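Local coordinates for protein glycosyl transferase family 8 (Streptococcus pneumoniae, PDB 5GVV) that transfers galactose from UDP-galactose to the terminal glucose of the already glycosylated serine-rich repeat protein PsrP, the third step of its O-glycosylation, at residues A[275-280]-A[299-304]; A[281-286]-A[307-312]. All coordinates share one frame; numbering follows the deposited sequence.

Contact 1 of 2, residues A[275-280]-A[299-304]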
ATOM      1  N   ILE A 275      -9.109 -19.982 -15.814  1.00 41.30           N
ATOM      2  CA  ILE A 275      -9.786 -18.922 -16.544  1.00 38.76           C
ATOM      3  C   ILE A 275     -11.275 -19.226 -16.558  1.00 32.13           C
ATOM      4  O   ILE A 275     -11.676 -20.391 -16.519  1.00 36.34           O
ATOM      5  CB  ILE A 275      -9.236 -18.813 -17.976  1.00 39.36           C
ATOM      6  CG1 ILE A 275      -7.712 -18.963 -17.948  1.00 41.41           C
ATOM      7  CG2 ILE A 275      -9.662 -17.498 -18.633  1.00 37.39           C
ATOM      8  CD1 ILE A 275      -7.026 -18.664 -19.261  1.00 44.27           C
ATOM      9  N   PHE A 276     -12.094 -18.182 -16.585  1.00 26.67           N
ATOM     10  CA  PHE A 276     -13.538 -18.368 -16.548  1.00 25.55           C
ATOM     11  C   PHE A 276     -14.069 -18.920 -17.870  1.00 24.93           C
ATOM     12  O   PHE A 276     -13.573 -18.564 -18.939  1.00 24.55           O
ATOM     13  CB  PHE A 276     -14.229 -17.056 -16.165  1.00 20.69           C
ATOM     14  CG  PHE A 276     -13.950 -16.623 -14.750  1.00 19.11           C
ATOM     15  CD1 PHE A 276     -14.448 -17.361 -13.682  1.00 18.40           C
ATOM     16  CD2 PHE A 276     -13.195 -15.487 -14.486  1.00 21.07           C
ATOM     17  CE1 PHE A 276     -14.197 -16.978 -12.377  1.00 18.95           C
ATOM     18  CE2 PHE A 276     -12.939 -15.093 -13.184  1.00 20.18           C
ATOM     19  CZ  PHE A 276     -13.442 -15.844 -12.125  1.00 18.75           C
ATOM     20  N   LYS A 277     -15.065 -19.800 -17.786  1.00 25.71           N
ATOM     21  CA  LYS A 277     -15.624 -20.443 -18.969  1.00 24.78           C
ATOM     22  C   LYS A 277     -16.959 -19.819 -19.354  1.00 22.21           C
ATOM     23  O   LYS A 277     -17.515 -20.122 -20.413  1.00 23.36           O
ATOM     24  CB  LYS A 277     -15.786 -21.951 -18.740  1.00 26.90           C
ATOM     25  CG  LYS A 277     -14.478 -22.667 -18.442  1.00 27.96           C
ATOM     26  CD  LYS A 277     -13.405 -22.302 -19.470  1.00 36.45           C
ATOM     27  CE  LYS A 277     -13.766 -22.799 -20.867  1.00 40.39           C
ATOM     28  NZ  LYS A 277     -13.695 -21.709 -21.882  1.00 39.20           N
ATOM     29  N   LEU A 278     -17.463 -18.937 -18.494  1.00 21.21           N
ATOM     30  CA  LEU A 278     -18.766 -18.316 -18.714  1.00 19.29           C
ATOM     31  C   LEU A 278     -18.912 -17.077 -17.846  1.00 17.19           C
ATOM     32  O   LEU A 278     -18.344 -17.008 -16.751  1.00 17.71           O
ATOM     33  CB  LEU A 278     -19.893 -19.304 -18.385  1.00 18.96           C
ATOM     34  CG  LEU A 278     -21.281 -19.009 -18.966  1.00 19.41           C
ATOM     35  CD1 LEU A 278     -21.357 -19.400 -20.435  1.00 20.02           C
ATOM     36  CD2 LEU A 278     -22.366 -19.721 -18.181  1.00 16.00           C
ATOM     37  N   GLN A 279     -19.671 -16.102 -18.339  1.00 16.56           N
ATOM     38  CA  GLN A 279     -19.942 -14.872 -17.596  1.00 19.06           C
ATOM     39  C   GLN A 279     -21.449 -14.695 -17.395  1.00 18.49           C
ATOM     40  O   GLN A 279     -22.207 -14.603 -18.367  1.00 16.65           O
ATOM     41  CB  GLN A 279     -19.363 -13.662 -18.340  1.00 20.65           C
ATOM     42  CG  GLN A 279     -17.856 -13.764 -18.634  1.00 19.14           C
ATOM     43  CD  GLN A 279     -16.977 -13.364 -17.458  1.00 20.95           C
ATOM     44  OE1 GLN A 279     -17.402 -12.627 -16.568  1.00 20.05           O
ATOM     45  NE2 GLN A 279     -15.739 -13.848 -17.454  1.00 20.68           N
ATOM     46  N   CYS A 280     -21.881 -14.650 -16.139  1.00 15.77           N
ATOM     47  CA  CYS A 280     -23.306 -14.541 -15.827  1.00 16.58           C
ATOM     48  C   CYS A 280     -23.627 -13.207 -15.167  1.00 16.55           C
ATOM     49  O   CYS A 280     -22.784 -12.633 -14.469  1.00 15.91           O
ATOM     50  CB  CYS A 280     -23.748 -15.687 -14.914  1.00 16.96           C
ATOM     51  SG  CYS A 280     -23.756 -17.303 -15.713  1.00 21.82           S
ATOM     52  N   LEU A 299     -19.923 -23.450  -8.918  1.00 15.31           N
ATOM     53  CA  LEU A 299     -19.447 -23.072 -10.248  1.00 17.16           C
ATOM     54  C   LEU A 299     -18.272 -22.089 -10.209  1.00 16.78           C
ATOM     55  O   LEU A 299     -18.407 -20.941 -10.641  1.00 15.61           O
ATOM     56  CB  LEU A 299     -20.600 -22.489 -11.077  1.00 14.76           C
ATOM     57  CG  LEU A 299     -21.744 -23.445 -11.434  1.00 17.06           C
ATOM     58  CD1 LEU A 299     -23.091 -22.723 -11.533  1.00 14.58           C
ATOM     59  CD2 LEU A 299     -21.444 -24.172 -12.734  1.00 17.29           C
ATOM     60  N   PRO A 300     -17.103 -22.545  -9.716  1.00 19.57           N
ATOM     61  CA  PRO A 300     -15.934 -21.658  -9.608  1.00 18.98           C
ATOM     62  C   PRO A 300     -15.459 -21.162 -10.968  1.00 18.57           C
ATOM     63  O   PRO A 300     -14.731 -20.171 -11.045  1.00 20.15           O
ATOM     64  CB  PRO A 300     -14.864 -22.570  -8.995  1.00 16.93           C
ATOM     65  CG  PRO A 300     -15.288 -23.961  -9.365  1.00 21.51           C
ATOM     66  CD  PRO A 300     -16.786 -23.924  -9.297  1.00 18.01           C
ATOM     67  N   GLU A 301     -15.866 -21.853 -12.030  1.00 21.89           N
ATOM     68  CA  GLU A 301     -15.436 -21.500 -13.375  1.00 22.05           C
ATOM     69  C   GLU A 301     -16.425 -20.557 -14.069  1.00 19.68           C
ATOM     70  O   GLU A 301     -16.255 -20.219 -15.243  1.00 19.80           O
ATOM     71  CB  GLU A 301     -15.230 -22.761 -14.212  1.00 22.87           C
ATOM     72  CG  GLU A 301     -16.520 -23.433 -14.666  1.00 25.51           C
ATOM     73  CD  GLU A 301     -17.046 -24.464 -13.685  1.00 23.85           C
ATOM     74  OE1 GLU A 301     -17.094 -24.182 -12.470  1.00 26.34           O
ATOM     75  OE2 GLU A 301     -17.422 -25.563 -14.138  1.00 30.24           O
ATOM     76  N   VAL A 302     -17.459 -20.143 -13.341  1.00 17.08           N
ATOM     77  CA  VAL A 302     -18.367 -19.108 -13.822  1.00 17.31           C
ATOM     78  C   VAL A 302     -18.103 -17.823 -13.047  1.00 15.93           C
ATOM     79  O   VAL A 302     -17.981 -17.848 -11.819  1.00 15.47           O
ATOM     80  CB  VAL A 302     -19.838 -19.510 -13.624  1.00 15.36           C
ATOM     81  CG1 VAL A 302     -20.755 -18.396 -14.071  1.00 15.21           C
ATOM     82  CG2 VAL A 302     -20.149 -20.770 -14.397  1.00 13.09           C
ATOM     83  N   HIS A 303     -17.999 -16.708 -13.762  1.00 15.80           N
ATOM     84  CA  HIS A 303     -17.871 -15.401 -13.128  1.00 15.51           C
ATOM     85  C   HIS A 303     -19.247 -14.751 -13.065  1.00 15.97           C
ATOM     86  O   HIS A 303     -19.832 -14.401 -14.102  1.00 16.16           O
ATOM     87  CB  HIS A 303     -16.889 -14.528 -13.918  1.00 15.98           C
ATOM     88  CG  HIS A 303     -16.533 -13.237 -13.244  1.00 20.14           C
ATOM     89  ND1 HIS A 303     -15.596 -12.365 -13.756  1.00 18.01           N
ATOM     90  CD2 HIS A 303     -16.987 -12.668 -12.101  1.00 17.55           C
ATOM     91  CE1 HIS A 303     -15.489 -11.318 -12.959  1.00 23.09           C
ATOM     92  NE2 HIS A 303     -16.327 -11.473 -11.951  1.00 19.57           N
ATOM     93  N   PHE A 304     -19.770 -14.602 -11.852  1.00 13.27           N
ATOM     94  CA  PHE A 304     -21.085 -14.004 -11.664  1.00 16.60           C
ATOM     95  C   PHE A 304     -20.954 -12.508 -11.439  1.00 18.41           C
ATOM     96  O   PHE A 304     -20.100 -12.060 -10.667  1.00 16.74           O
ATOM     97  CB  PHE A 304     -21.788 -14.610 -10.449  1.00 13.59           C
ATOM     98  CG  PHE A 304     -21.976 -16.093 -10.523  1.00 14.93           C
ATOM     99  CD1 PHE A 304     -23.176 -16.630 -10.974  1.00 13.52           C
ATOM    100  CD2 PHE A 304     -20.970 -16.954 -10.104  1.00 14.28           C
ATOM    101  CE1 PHE A 304     -23.365 -18.010 -11.024  1.00 14.53           C
ATOM    102  CE2 PHE A 304     -21.145 -18.332 -10.153  1.00 13.76           C
ATOM    103  CZ  PHE A 304     -22.345 -18.860 -10.616  1.00 14.18           C
TER
HETATM  104  O   HOH W   1     -13.629 -12.248 -15.829  1.00 23.65           O
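C280 and V302 meet on the apolar face of two parallel neighbouring strands, with C280 SG 3.6 Å from V302 CG1. The strands 278-283 and 302-307 are joined by helix 292-298 in a beta-alpha-beta crossover, part of a six-stranded parallel sheet with Rossmann-like strand order. V302 CG1, anti to its backbone N (chi1 177°), also sits 3.8 Å above the centre of the F304 ring, and so touches both the sulfur and the aromatic ring. C280 CB reaches F304 CD1 at 4.1 Å. Helix 292-298 packs on F304 through I292 and L295, while I401 of helix 395-402 covers L278.

Between the faces, H303 N donates to L278 O and C280 N to H303 O, both in nearly straight bonds that set the parallel register. Toward the N-terminal side, K277 N is hydrogen-bonded to E301 O at 2.8 Å. E301 belongs to the type I turn L299-V302, which follows the crossover helix, and its carboxylate forms a salt bridge with R402. L278 N, buried here, has no polar partner in the model.

On the other face, F276 lies across H303. H303 CB stands over the centre of the F276 ring, 3.6 Å from the centroid and 9° off the normal, a CH-pi contact, while P300 O lies at the edge of the F276 ring, 3.5 Å from CE1. The imidazole and phenyl planes meet obliquely. Q279 approaches the same methylene with its amide, OE1 lying 3.3 Å from H303 CB and the amide plane turned 66° from the imidazole. That oxygen is bonded to H305 NE2, and H303 NE2 to T326 OG1. At the polar edge a water links the two side chains: it accepts from Q279 NE2 at 3.1 Å and hydrogen-bonds to H303 ND1 in the imidazole plane.

Contact 2 of 2, residues A[281-286]-A[307-312]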
ATOM      1  N   VAL A 281     -24.842 -12.714 -15.388  1.00 15.15           N
ATOM      2  CA  VAL A 281     -25.230 -11.423 -14.838  1.00 13.34           C
ATOM      3  C   VAL A 281     -26.648 -11.443 -14.270  1.00 15.42           C
ATOM      4  O   VAL A 281     -27.546 -12.121 -14.797  1.00 16.86           O
ATOM      5  CB  VAL A 281     -25.071 -10.299 -15.897  1.00 15.99           C
ATOM      6  CG1 VAL A 281     -25.980 -10.556 -17.079  1.00 15.38           C
ATOM      7  CG2 VAL A 281     -25.343  -8.931 -15.296  1.00 13.63           C
ATOM      8  N   ASN A 282     -26.838 -10.724 -13.170  1.00 15.49           N
ATOM      9  CA  ASN A 282     -28.171 -10.479 -12.634  1.00 14.69           C
ATOM     10  C   ASN A 282     -28.247  -9.062 -12.096  1.00 15.03           C
ATOM     11  O   ASN A 282     -27.262  -8.543 -11.572  1.00 15.72           O
ATOM     12  CB  ASN A 282     -28.522 -11.474 -11.527  1.00 15.21           C
ATOM     13  CG  ASN A 282     -29.794 -11.092 -10.782  1.00 17.51           C
ATOM     14  OD1 ASN A 282     -29.740 -10.555  -9.674  1.00 16.84           O
ATOM     15  ND2 ASN A 282     -30.944 -11.347 -11.400  1.00 16.46           N
ATOM     16  N   LEU A 283     -29.410  -8.438 -12.241  1.00 15.10           N
ATOM     17  CA  LEU A 283     -29.659  -7.116 -11.688  1.00 16.53           C
ATOM     18  C   LEU A 283     -30.705  -7.266 -10.595  1.00 19.42           C
ATOM     19  O   LEU A 283     -31.819  -7.732 -10.856  1.00 22.14           O
ATOM     20  CB  LEU A 283     -30.176  -6.175 -12.783  1.00 15.19           C
ATOM     21  CG  LEU A 283     -30.754  -4.820 -12.369  1.00 16.68           C
ATOM     22  CD1 LEU A 283     -29.658  -3.841 -11.979  1.00 15.96           C
ATOM     23  CD2 LEU A 283     -31.605  -4.241 -13.493  1.00 21.96           C
ATOM     24  N   THR A 284     -30.353  -6.886  -9.373  1.00 17.08           N
ATOM     25  CA  THR A 284     -31.281  -6.993  -8.252  1.00 19.84           C
ATOM     26  C   THR A 284     -31.454  -5.645  -7.571  1.00 24.35           C
ATOM     27  O   THR A 284     -30.572  -4.789  -7.643  1.00 25.69           O
ATOM     28  CB  THR A 284     -30.770  -8.004  -7.204  1.00 22.32           C
ATOM     29  OG1 THR A 284     -31.692  -8.077  -6.107  1.00 23.51           O
ATOM     30  CG2 THR A 284     -29.404  -7.580  -6.672  1.00 18.66           C
ATOM     31  N   ASN A 285     -32.590  -5.445  -6.915  1.00 28.43           N
ATOM     32  CA  ASN A 285     -32.723  -4.312  -6.010  1.00 31.42           C
ATOM     33  C   ASN A 285     -32.893  -4.823  -4.584  1.00 32.72           C
ATOM     34  O   ASN A 285     -32.898  -4.050  -3.621  1.00 31.91           O
ATOM     35  CB  ASN A 285     -33.891  -3.410  -6.416  1.00 36.09           C
ATOM     36  CG  ASN A 285     -33.738  -1.993  -5.892  1.00 41.23           C
ATOM     37  OD1 ASN A 285     -34.465  -1.565  -4.994  1.00 45.86           O
ATOM     38  ND2 ASN A 285     -32.773  -1.263  -6.444  1.00 37.42           N
ATOM     39  N   SER A 286     -33.008  -6.144  -4.463  1.00 33.01           N
ATOM     40  CA  SER A 286     -33.246  -6.791  -3.176  1.00 29.50           C
ATOM     41  C   SER A 286     -32.017  -7.554  -2.688  1.00 25.17           C
ATOM     42  O   SER A 286     -31.094  -7.817  -3.459  1.00 21.11           O
ATOM     43  CB  SER A 286     -34.438  -7.743  -3.284  1.00 30.48           C
ATOM     44  OG  SER A 286     -34.213  -8.744  -4.266  1.00 33.45           O
ATOM     45  N   VAL A 307     -25.458  -6.911 -10.014  1.00 12.72           N
ATOM     46  CA  VAL A 307     -25.522  -5.459 -10.115  1.00 11.25           C
ATOM     47  C   VAL A 307     -26.736  -4.942  -9.353  1.00 13.74           C
ATOM     48  O   VAL A 307     -27.773  -5.600  -9.314  1.00 16.15           O
ATOM     49  CB  VAL A 307     -25.611  -5.036 -11.595  1.00 14.26           C
ATOM     50  CG1 VAL A 307     -25.550  -3.525 -11.746  1.00 13.26           C
ATOM     51  CG2 VAL A 307     -24.485  -5.687 -12.390  1.00 15.29           C
ATOM     52  N   ALA A 308     -26.598  -3.779  -8.721  1.00 14.69           N
ATOM     53  CA  ALA A 308     -27.728  -3.097  -8.101  1.00 15.50           C
ATOM     54  C   ALA A 308     -27.582  -1.609  -8.364  1.00 17.43           C
ATOM     55  O   ALA A 308     -26.478  -1.138  -8.645  1.00 18.03           O
ATOM     56  CB  ALA A 308     -27.781  -3.372  -6.607  1.00 16.20           C
ATOM     57  N   TYR A 309     -28.686  -0.875  -8.276  1.00 17.11           N
ATOM     58  CA  TYR A 309     -28.673   0.564  -8.513  1.00 17.70           C
ATOM     59  C   TYR A 309     -28.603   1.315  -7.186  1.00 16.82           C
ATOM     60  O   TYR A 309     -28.725   2.538  -7.146  1.00 20.61           O
ATOM     61  CB  TYR A 309     -29.942   0.993  -9.265  1.00 15.57           C
ATOM     62  CG  TYR A 309     -30.037   0.521 -10.706  1.00 15.97           C
ATOM     63  CD1 TYR A 309     -28.915   0.081 -11.398  1.00 13.11           C
ATOM     64  CD2 TYR A 309     -31.260   0.522 -11.374  1.00 15.92           C
ATOM     65  CE1 TYR A 309     -29.008  -0.346 -12.718  1.00 13.32           C
ATOM     66  CE2 TYR A 309     -31.362   0.097 -12.691  1.00 15.94           C
ATOM     67  CZ  TYR A 309     -30.234  -0.336 -13.356  1.00 15.54           C
ATOM     68  OH  TYR A 309     -30.336  -0.754 -14.668  1.00 13.45           O
ATOM     69  N   THR A 310     -28.397   0.579  -6.100  1.00 19.02           N
ATOM     70  CA  THR A 310     -28.480   1.160  -4.765  1.00 19.36           C
ATOM     71  C   THR A 310     -27.522   0.447  -3.819  1.00 20.11           C
ATOM     72  O   THR A 310     -26.777  -0.441  -4.246  1.00 19.66           O
ATOM     73  CB  THR A 310     -29.925   1.045  -4.219  1.00 24.52           C
ATOM     74  OG1 THR A 310     -29.984   1.532  -2.872  1.00 30.72           O
ATOM     75  CG2 THR A 310     -30.375  -0.399  -4.245  1.00 21.06           C
ATOM     76  N   ASN A 311     -27.533   0.838  -2.544  1.00 19.96           N
ATOM     77  CA  ASN A 311     -26.733   0.154  -1.528  1.00 22.89           C
ATOM     78  C   ASN A 311     -27.136  -1.312  -1.419  1.00 19.63           C
ATOM     79  O   ASN A 311     -28.295  -1.653  -1.642  1.00 20.42           O
ATOM     80  CB  ASN A 311     -26.902   0.823  -0.162  1.00 22.15           C
ATOM     81  CG  ASN A 311     -26.156   2.134  -0.057  1.00 25.88           C
ATOM     82  OD1 ASN A 311     -25.024   2.255  -0.520  1.00 24.30           O
ATOM     83  ND2 ASN A 311     -26.790   3.127   0.555  1.00 28.56           N
HETATM   84  N   MSE A 312     -26.188  -2.176  -1.068  1.00 19.77           N
HETATM   85  CA  MSE A 312     -26.480  -3.604  -0.974  1.00 19.61           C
HETATM   86  C   MSE A 312     -26.427  -4.095   0.466  1.00 21.57           C
HETATM   87  O   MSE A 312     -25.669  -3.577   1.287  1.00 20.21           O
HETATM   88  CB  MSE A 312     -25.509  -4.419  -1.834  1.00 16.63           C
HETATM   89  CG  MSE A 312     -25.757  -4.357  -3.340  1.00 17.87           C
HETATM   90 SE   MSE A 312     -24.344  -5.372  -4.206  0.56 20.66          SE
HETATM   91  CE  MSE A 312     -25.028  -5.458  -6.028  1.00 14.56           C
TER
HETATM   92  O   HOH W   2     -30.919  -1.987  -7.796  1.00 26.17           O
HETATM   93  O   HOH W   3     -29.701  -4.124  -3.424  1.00 28.45           O
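V307 O is gripped by two groups of segment 281-286: T284 N donates to it at 2.9 Å, and L283 CA brings a weaker C-H...O contact at 3.4 Å. With V307 N bonded to N282 O at 2.9 Å, these bonds flank L283 and make it the bridge partner of V307, where two parallel strands of a Rossmann-like sheet run out into loops at their C-terminal ends.

The side chains of L283 and V307 share a face, L283 CD1 lying 4.1 Å from V307 CG1. L283 CG is anti to the backbone N (chi1 168°), and the leucine's CD1 reaches onward to Y309, crossing its side chain at about a right angle. The methyl stands 3.6 Å above the ring plane, displaced toward the rim, where CE1 is its nearest atom; this is a CH-pi contact. V281 and V307 are covered by I339 of helix 333-342, which also packs on V307 through L336, and P333 of that helix meets Y309. N282 ND2 turns to other partners, donating to L347 O of strand 345-348 and to N350 OD1.

Past the bridge, T284 O touches A308 CB at 3.3 Å and receives a C-H...O contact from A308 CA. At the exposed end, N285 ND2 rests against the methyl carbon T310 CG2, 3.4 Å away.

In the fold
Both contacts join strand 278-283 to strand 302-307 or, in contact 2, also to the loop after it, contact 1 at the entry of the two strands and contact 2 at their exit, with centres about 19 Å apart. Both lie away from the UDP and manganese sites. Contact 2 is the more buried. It rests on aliphatic packing and a leucine over a tyrosine ring, with helix 333-342 covering part of it, and polar groups appear where the strands give way to loops. Contact 1 is partly buried and two-sided: a sulfur and hydrocarbon face turns to helices 292-298 and 395-402, while the reverse carries aromatic, amide and imidazole groups with a water.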